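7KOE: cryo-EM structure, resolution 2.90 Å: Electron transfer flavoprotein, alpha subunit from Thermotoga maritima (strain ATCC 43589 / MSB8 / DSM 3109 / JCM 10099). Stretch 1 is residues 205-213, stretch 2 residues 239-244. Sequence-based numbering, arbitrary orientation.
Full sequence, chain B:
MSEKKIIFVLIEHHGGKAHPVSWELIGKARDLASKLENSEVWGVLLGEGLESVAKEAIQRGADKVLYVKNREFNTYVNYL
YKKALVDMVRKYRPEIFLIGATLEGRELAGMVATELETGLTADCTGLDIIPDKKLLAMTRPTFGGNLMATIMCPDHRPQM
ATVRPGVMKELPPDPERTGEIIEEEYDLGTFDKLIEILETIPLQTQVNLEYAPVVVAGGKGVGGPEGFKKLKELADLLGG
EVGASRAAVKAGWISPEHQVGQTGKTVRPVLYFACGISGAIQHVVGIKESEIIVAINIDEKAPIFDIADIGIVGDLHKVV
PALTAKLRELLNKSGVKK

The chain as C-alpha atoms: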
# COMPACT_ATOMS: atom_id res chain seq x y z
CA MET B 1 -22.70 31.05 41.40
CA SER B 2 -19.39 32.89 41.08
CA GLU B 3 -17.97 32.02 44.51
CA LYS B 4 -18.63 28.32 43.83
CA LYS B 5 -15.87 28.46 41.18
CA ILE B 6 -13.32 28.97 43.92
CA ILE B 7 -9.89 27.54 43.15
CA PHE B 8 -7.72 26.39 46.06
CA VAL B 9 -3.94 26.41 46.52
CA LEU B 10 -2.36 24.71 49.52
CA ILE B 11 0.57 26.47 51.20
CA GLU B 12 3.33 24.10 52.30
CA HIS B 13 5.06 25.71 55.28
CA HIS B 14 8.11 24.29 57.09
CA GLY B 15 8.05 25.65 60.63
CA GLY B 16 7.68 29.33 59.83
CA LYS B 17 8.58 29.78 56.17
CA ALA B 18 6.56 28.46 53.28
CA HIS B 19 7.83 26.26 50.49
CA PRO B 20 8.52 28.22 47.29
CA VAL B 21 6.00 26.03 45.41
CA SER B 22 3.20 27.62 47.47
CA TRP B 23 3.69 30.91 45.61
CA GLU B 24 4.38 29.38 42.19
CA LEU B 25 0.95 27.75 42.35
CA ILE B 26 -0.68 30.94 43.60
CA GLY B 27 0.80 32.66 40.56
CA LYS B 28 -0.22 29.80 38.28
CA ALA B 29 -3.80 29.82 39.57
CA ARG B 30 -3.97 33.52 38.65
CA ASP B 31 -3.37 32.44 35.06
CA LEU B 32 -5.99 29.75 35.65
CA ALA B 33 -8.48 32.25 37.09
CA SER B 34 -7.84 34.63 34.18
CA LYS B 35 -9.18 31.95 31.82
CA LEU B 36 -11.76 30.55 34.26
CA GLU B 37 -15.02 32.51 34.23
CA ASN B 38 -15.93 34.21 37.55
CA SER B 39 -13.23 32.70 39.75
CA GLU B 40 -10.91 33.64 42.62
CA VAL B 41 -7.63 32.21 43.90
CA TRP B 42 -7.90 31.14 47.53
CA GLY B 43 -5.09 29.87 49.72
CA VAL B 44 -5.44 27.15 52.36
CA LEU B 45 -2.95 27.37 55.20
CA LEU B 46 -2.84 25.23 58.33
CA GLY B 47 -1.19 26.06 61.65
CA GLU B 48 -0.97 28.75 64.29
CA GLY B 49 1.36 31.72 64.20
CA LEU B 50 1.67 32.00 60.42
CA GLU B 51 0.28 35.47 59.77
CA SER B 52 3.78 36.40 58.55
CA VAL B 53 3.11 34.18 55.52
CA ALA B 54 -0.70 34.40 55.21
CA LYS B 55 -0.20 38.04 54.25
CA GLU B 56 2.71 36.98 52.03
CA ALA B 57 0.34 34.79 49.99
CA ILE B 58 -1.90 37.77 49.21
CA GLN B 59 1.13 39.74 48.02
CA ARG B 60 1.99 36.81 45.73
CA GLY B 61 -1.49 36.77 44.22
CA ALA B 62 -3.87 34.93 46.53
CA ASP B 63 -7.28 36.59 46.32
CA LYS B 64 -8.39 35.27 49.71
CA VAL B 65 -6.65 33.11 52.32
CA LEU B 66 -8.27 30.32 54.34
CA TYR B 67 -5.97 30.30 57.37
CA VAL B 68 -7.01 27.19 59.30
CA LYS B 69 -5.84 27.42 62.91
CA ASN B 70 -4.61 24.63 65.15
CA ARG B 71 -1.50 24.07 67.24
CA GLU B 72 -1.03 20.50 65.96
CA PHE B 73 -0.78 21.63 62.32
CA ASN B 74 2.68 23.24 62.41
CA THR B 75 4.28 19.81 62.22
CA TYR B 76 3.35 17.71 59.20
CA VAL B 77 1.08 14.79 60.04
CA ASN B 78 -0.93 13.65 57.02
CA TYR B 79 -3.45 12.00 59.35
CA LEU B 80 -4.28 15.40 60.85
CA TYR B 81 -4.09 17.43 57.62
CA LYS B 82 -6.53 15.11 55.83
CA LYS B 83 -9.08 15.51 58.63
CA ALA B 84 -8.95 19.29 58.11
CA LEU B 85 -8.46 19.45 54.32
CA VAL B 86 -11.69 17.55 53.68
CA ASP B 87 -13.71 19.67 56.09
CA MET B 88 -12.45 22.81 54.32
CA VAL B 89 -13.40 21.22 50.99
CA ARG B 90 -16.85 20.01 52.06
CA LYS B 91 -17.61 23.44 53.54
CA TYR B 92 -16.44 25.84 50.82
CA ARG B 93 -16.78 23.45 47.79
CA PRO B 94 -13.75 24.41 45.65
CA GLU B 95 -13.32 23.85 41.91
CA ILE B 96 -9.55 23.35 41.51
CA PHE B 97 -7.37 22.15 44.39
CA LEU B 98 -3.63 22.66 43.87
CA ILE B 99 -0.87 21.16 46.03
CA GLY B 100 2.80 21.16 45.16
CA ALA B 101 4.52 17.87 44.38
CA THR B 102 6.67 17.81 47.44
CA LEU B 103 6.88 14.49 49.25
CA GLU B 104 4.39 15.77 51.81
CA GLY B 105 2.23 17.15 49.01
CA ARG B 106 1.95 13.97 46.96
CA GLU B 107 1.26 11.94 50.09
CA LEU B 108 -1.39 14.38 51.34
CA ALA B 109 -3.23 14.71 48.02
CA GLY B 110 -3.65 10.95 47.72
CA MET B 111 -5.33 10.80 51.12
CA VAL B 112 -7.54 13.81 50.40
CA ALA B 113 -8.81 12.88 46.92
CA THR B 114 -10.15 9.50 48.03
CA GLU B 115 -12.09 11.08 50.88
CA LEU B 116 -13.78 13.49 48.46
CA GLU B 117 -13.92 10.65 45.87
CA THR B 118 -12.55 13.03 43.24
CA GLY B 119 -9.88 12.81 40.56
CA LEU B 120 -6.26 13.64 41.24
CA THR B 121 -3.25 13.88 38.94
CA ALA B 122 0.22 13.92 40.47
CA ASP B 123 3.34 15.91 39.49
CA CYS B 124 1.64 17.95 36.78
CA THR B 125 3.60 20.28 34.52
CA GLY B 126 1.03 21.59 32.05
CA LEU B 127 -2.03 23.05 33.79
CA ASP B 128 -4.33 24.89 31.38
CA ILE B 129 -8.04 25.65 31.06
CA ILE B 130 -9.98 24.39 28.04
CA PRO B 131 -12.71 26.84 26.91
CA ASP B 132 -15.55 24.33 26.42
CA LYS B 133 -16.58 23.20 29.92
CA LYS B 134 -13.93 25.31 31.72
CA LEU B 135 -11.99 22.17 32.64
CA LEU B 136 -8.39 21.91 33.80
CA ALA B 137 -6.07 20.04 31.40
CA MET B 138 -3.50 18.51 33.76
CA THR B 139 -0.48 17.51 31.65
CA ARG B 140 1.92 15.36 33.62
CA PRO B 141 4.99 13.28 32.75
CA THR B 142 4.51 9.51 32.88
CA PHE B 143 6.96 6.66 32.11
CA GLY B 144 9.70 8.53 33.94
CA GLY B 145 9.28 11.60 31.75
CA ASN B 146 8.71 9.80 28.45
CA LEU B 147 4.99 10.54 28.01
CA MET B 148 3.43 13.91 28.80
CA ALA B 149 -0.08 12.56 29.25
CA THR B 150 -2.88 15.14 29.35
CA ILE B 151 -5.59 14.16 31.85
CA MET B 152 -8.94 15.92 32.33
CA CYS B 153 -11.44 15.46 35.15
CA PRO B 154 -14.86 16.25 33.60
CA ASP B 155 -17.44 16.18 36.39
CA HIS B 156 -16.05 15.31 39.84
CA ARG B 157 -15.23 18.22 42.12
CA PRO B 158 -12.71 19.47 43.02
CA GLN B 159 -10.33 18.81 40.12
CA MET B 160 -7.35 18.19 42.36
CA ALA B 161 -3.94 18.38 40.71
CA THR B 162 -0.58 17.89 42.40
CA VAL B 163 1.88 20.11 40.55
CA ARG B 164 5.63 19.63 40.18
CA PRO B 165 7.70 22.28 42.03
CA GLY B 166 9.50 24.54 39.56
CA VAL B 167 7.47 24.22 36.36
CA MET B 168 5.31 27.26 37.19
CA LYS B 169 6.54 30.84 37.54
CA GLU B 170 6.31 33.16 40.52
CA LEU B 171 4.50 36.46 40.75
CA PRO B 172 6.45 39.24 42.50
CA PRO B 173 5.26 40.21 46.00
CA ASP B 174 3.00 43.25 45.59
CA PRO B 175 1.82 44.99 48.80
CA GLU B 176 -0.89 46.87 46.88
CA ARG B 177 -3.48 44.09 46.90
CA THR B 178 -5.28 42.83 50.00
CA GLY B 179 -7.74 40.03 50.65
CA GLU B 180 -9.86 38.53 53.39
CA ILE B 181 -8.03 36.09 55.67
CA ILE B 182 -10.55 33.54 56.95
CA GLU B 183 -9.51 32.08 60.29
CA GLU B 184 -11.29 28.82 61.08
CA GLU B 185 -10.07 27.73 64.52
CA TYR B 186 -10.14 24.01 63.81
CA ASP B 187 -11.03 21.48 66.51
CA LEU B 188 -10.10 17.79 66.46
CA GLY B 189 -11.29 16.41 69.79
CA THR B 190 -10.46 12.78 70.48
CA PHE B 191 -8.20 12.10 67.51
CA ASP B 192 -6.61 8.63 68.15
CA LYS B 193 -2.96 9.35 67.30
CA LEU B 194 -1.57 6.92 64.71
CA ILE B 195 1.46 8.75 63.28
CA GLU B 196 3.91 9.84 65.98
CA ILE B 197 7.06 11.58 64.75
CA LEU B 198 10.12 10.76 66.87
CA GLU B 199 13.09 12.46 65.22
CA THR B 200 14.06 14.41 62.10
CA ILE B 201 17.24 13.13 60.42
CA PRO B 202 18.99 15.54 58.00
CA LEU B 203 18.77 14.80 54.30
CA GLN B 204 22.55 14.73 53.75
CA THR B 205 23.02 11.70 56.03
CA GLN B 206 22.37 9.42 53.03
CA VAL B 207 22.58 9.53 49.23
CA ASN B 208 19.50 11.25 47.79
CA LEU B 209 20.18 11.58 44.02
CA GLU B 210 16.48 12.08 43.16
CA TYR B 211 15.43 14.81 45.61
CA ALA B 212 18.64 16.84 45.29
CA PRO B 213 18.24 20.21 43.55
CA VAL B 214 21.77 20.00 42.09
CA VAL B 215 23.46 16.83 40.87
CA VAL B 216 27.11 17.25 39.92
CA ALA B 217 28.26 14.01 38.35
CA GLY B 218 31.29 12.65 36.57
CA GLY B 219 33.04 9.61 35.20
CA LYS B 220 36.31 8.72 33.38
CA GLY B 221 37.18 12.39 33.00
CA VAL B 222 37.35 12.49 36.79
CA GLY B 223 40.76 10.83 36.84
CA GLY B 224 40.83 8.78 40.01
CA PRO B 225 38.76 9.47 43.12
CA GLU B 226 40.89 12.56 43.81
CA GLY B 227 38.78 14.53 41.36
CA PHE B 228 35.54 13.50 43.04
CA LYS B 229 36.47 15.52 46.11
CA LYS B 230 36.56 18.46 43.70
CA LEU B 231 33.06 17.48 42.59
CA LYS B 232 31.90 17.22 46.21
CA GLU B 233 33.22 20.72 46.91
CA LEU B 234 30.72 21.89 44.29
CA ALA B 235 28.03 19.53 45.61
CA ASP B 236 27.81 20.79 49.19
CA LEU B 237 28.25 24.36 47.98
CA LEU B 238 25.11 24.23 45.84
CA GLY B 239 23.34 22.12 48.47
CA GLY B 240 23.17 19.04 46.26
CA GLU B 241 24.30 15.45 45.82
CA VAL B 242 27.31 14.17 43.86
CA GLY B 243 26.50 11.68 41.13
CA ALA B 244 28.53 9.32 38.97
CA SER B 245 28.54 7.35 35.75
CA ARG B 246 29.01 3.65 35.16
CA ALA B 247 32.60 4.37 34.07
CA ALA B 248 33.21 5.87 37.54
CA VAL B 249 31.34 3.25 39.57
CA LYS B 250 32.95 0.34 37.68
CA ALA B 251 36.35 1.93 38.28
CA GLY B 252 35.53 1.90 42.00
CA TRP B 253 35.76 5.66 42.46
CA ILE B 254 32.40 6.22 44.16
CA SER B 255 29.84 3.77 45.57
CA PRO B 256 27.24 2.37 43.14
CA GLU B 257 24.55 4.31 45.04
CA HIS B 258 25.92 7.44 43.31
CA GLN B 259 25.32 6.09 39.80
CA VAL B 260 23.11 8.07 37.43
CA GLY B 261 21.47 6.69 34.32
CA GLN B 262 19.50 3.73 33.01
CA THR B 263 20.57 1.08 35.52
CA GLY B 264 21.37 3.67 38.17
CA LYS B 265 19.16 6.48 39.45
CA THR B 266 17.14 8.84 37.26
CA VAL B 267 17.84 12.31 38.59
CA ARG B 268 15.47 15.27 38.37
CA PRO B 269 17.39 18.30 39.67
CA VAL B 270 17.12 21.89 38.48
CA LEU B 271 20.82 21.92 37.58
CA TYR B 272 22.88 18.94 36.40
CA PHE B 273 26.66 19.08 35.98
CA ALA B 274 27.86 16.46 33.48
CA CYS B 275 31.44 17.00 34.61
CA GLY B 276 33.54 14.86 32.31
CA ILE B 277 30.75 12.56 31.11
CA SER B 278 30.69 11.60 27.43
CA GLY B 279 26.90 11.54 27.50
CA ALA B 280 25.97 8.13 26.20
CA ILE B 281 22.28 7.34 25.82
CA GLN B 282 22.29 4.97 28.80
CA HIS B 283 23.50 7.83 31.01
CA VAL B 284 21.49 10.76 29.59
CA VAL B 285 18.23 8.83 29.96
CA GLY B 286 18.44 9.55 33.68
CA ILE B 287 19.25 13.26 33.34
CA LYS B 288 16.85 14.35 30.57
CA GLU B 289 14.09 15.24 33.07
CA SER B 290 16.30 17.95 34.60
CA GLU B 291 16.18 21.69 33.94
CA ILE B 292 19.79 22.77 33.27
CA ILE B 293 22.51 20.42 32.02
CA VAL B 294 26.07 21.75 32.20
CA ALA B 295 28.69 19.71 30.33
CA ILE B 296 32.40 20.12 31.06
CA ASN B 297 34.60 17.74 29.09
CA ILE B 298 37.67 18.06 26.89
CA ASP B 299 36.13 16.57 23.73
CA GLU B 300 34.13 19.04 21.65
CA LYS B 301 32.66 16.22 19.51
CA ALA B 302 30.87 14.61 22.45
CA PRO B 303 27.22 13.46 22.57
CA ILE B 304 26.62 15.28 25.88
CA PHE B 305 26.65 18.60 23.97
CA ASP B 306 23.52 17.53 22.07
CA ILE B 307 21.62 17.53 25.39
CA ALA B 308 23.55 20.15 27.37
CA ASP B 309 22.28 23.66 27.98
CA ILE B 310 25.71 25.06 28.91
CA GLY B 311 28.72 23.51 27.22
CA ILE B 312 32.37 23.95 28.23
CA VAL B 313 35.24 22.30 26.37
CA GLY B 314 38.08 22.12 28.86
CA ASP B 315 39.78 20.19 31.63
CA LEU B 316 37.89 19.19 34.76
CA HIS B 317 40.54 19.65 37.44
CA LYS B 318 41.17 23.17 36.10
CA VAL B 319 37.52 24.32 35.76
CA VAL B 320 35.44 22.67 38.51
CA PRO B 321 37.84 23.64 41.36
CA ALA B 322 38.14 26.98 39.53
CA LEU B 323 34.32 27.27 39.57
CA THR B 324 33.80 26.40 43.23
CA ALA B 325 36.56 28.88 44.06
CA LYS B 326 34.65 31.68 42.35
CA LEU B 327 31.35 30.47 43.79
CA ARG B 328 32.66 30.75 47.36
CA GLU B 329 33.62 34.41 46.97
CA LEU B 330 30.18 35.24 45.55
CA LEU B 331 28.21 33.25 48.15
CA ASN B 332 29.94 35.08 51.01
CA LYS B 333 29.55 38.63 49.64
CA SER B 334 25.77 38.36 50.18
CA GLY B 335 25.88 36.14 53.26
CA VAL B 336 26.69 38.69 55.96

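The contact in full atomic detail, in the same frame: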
# COMPACT_ATOMS: atom_id res chain seq x y z
N THR B 205 22.48 12.88 55.36
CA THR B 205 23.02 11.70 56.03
C THR B 205 23.06 10.48 55.12
O THR B 205 23.73 9.50 55.46
CB THR B 205 22.20 11.37 57.28
OG1 THR B 205 20.85 11.10 56.90
CG2 THR B 205 22.23 12.53 58.25
N GLN B 206 22.35 10.51 54.00
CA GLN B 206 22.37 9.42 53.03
C GLN B 206 22.63 9.97 51.63
O GLN B 206 22.98 11.14 51.47
CB GLN B 206 21.06 8.64 53.06
CG GLN B 206 20.81 7.88 54.34
CD GLN B 206 19.43 7.27 54.38
OE1 GLN B 206 19.00 6.63 53.43
NE2 GLN B 206 18.73 7.46 55.50
N VAL B 207 22.47 9.12 50.62
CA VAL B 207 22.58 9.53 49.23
C VAL B 207 21.17 9.75 48.70
O VAL B 207 20.36 8.81 48.71
CB VAL B 207 23.32 8.48 48.39
CG1 VAL B 207 23.38 8.91 46.94
CG2 VAL B 207 24.70 8.22 48.96
N ASN B 208 20.86 10.96 48.26
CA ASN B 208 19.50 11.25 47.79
C ASN B 208 19.37 10.95 46.31
O ASN B 208 18.67 10.01 45.91
CB ASN B 208 19.14 12.70 48.10
CG ASN B 208 19.45 13.08 49.53
OD1 ASN B 208 19.08 12.37 50.46
ND2 ASN B 208 20.14 14.19 49.71
N LEU B 209 20.04 11.74 45.47
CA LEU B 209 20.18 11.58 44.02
C LEU B 209 18.85 11.52 43.25
O LEU B 209 18.86 11.24 42.05
CB LEU B 209 21.04 10.36 43.69
CG LEU B 209 22.00 10.48 42.51
CD1 LEU B 209 22.96 11.63 42.72
CD2 LEU B 209 22.75 9.20 42.34
N GLU B 210 17.71 11.76 43.88
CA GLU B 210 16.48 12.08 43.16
C GLU B 210 15.79 13.31 43.70
O GLU B 210 15.02 13.94 42.97
CB GLU B 210 15.47 10.93 43.19
CG GLU B 210 15.86 9.65 42.48
CD GLU B 210 16.41 8.61 43.42
OE1 GLU B 210 16.40 8.85 44.64
OE2 GLU B 210 16.83 7.54 42.94
N TYR B 211 16.04 13.66 44.96
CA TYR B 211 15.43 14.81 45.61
C TYR B 211 16.48 15.86 45.94
O TYR B 211 16.29 16.67 46.85
CB TYR B 211 14.68 14.35 46.87
CG TYR B 211 13.83 13.13 46.63
CD1 TYR B 211 12.56 13.24 46.08
CD2 TYR B 211 14.30 11.86 46.94
CE1 TYR B 211 11.78 12.12 45.85
CE2 TYR B 211 13.54 10.74 46.70
CZ TYR B 211 12.28 10.87 46.17
OH TYR B 211 11.52 9.76 45.95
N ALA B 212 17.59 15.84 45.23
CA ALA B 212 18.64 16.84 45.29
C ALA B 212 18.41 17.89 44.22
O ALA B 212 18.15 17.54 43.07
CB ALA B 212 20.00 16.20 45.10
N PRO B 213 18.47 19.18 44.57
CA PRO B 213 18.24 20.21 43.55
C PRO B 213 19.40 20.39 42.59
O PRO B 213 19.22 20.97 41.52
CB PRO B 213 18.01 21.48 44.38
CG PRO B 213 17.84 21.01 45.80
CD PRO B 213 18.62 19.76 45.91
N GLY B 239 24.34 22.81 47.67
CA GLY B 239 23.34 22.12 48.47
C GLY B 239 22.79 20.88 47.79
O GLY B 239 21.60 20.58 47.93
N GLY B 240 23.63 20.16 47.05
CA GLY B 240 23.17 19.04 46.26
C GLY B 240 24.07 17.82 46.41
O GLY B 240 25.09 17.85 47.10
N GLU B 241 23.66 16.75 45.74
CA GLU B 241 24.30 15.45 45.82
C GLU B 241 25.28 15.28 44.66
O GLU B 241 25.12 15.86 43.59
CB GLU B 241 23.23 14.36 45.82
CG GLU B 241 23.69 12.94 46.12
CD GLU B 241 24.12 12.76 47.56
OE1 GLU B 241 23.62 13.49 48.44
OE2 GLU B 241 24.97 11.87 47.82
N VAL B 242 26.31 14.48 44.89
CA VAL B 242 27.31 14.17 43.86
C VAL B 242 26.88 12.87 43.20
O VAL B 242 26.52 11.88 43.85
CB VAL B 242 28.73 14.12 44.42
CG1 VAL B 242 28.86 13.17 45.61
CG2 VAL B 242 29.73 13.75 43.34
N GLY B 243 26.84 12.87 41.86
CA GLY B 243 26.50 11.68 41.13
C GLY B 243 27.71 11.04 40.48
O GLY B 243 28.85 11.45 40.69
N ALA B 244 27.46 10.01 39.68
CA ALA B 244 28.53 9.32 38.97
C ALA B 244 27.99 8.70 37.69
O ALA B 244 26.78 8.71 37.42
CB ALA B 244 29.16 8.22 39.83

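Glu241 organises this contact, and packing rather than hydrogen bonding joins the two stretches: no hydrogen bond crosses between them. Of the 319 Å² buried in all, Glu241 gives up the most. Its CA-to-CB bond points toward the irregular first stretch, and a t, p pair of chi angles lays the chain along it, so that methylenes as well as carboxylate are covered. Glu241 CB sits 3.8 Å from Ala212 CB, Glu241 CG 3.7 Å from Leu209 CD1, and Glu241 OE2 3.5 Å from Val207 CG1. The carboxylate also comes near Asn208, but Glu241 OE1 stays 3.7 Å from Asn208 N and 3.8 Å from Asn208 ND2, too far to count as bonded.

Leu209 is the second element. Its CA-to-CB bond runs sideways, yet the side chain ends nearer the strand, where Leu209 CD1 lies 3.7 Å from Val242 O and 3.9 Å from Gly243 CA. An ideal CB on Gly243 would fall 3.7 Å from Leu209 CD1, a normal packing distance, so this contact alone does not demand glycine.

Ala212 is the third element. Pointing toward the strand, its single methyl fits where the CA traces come closest, 5.1 Å between Ala212 CA and Gly240 CA. Beside it, Pro213 CD rests 3.7 Å from Gly239 O; Gly239, just past a helix, has the positive phi that glycine readily accepts.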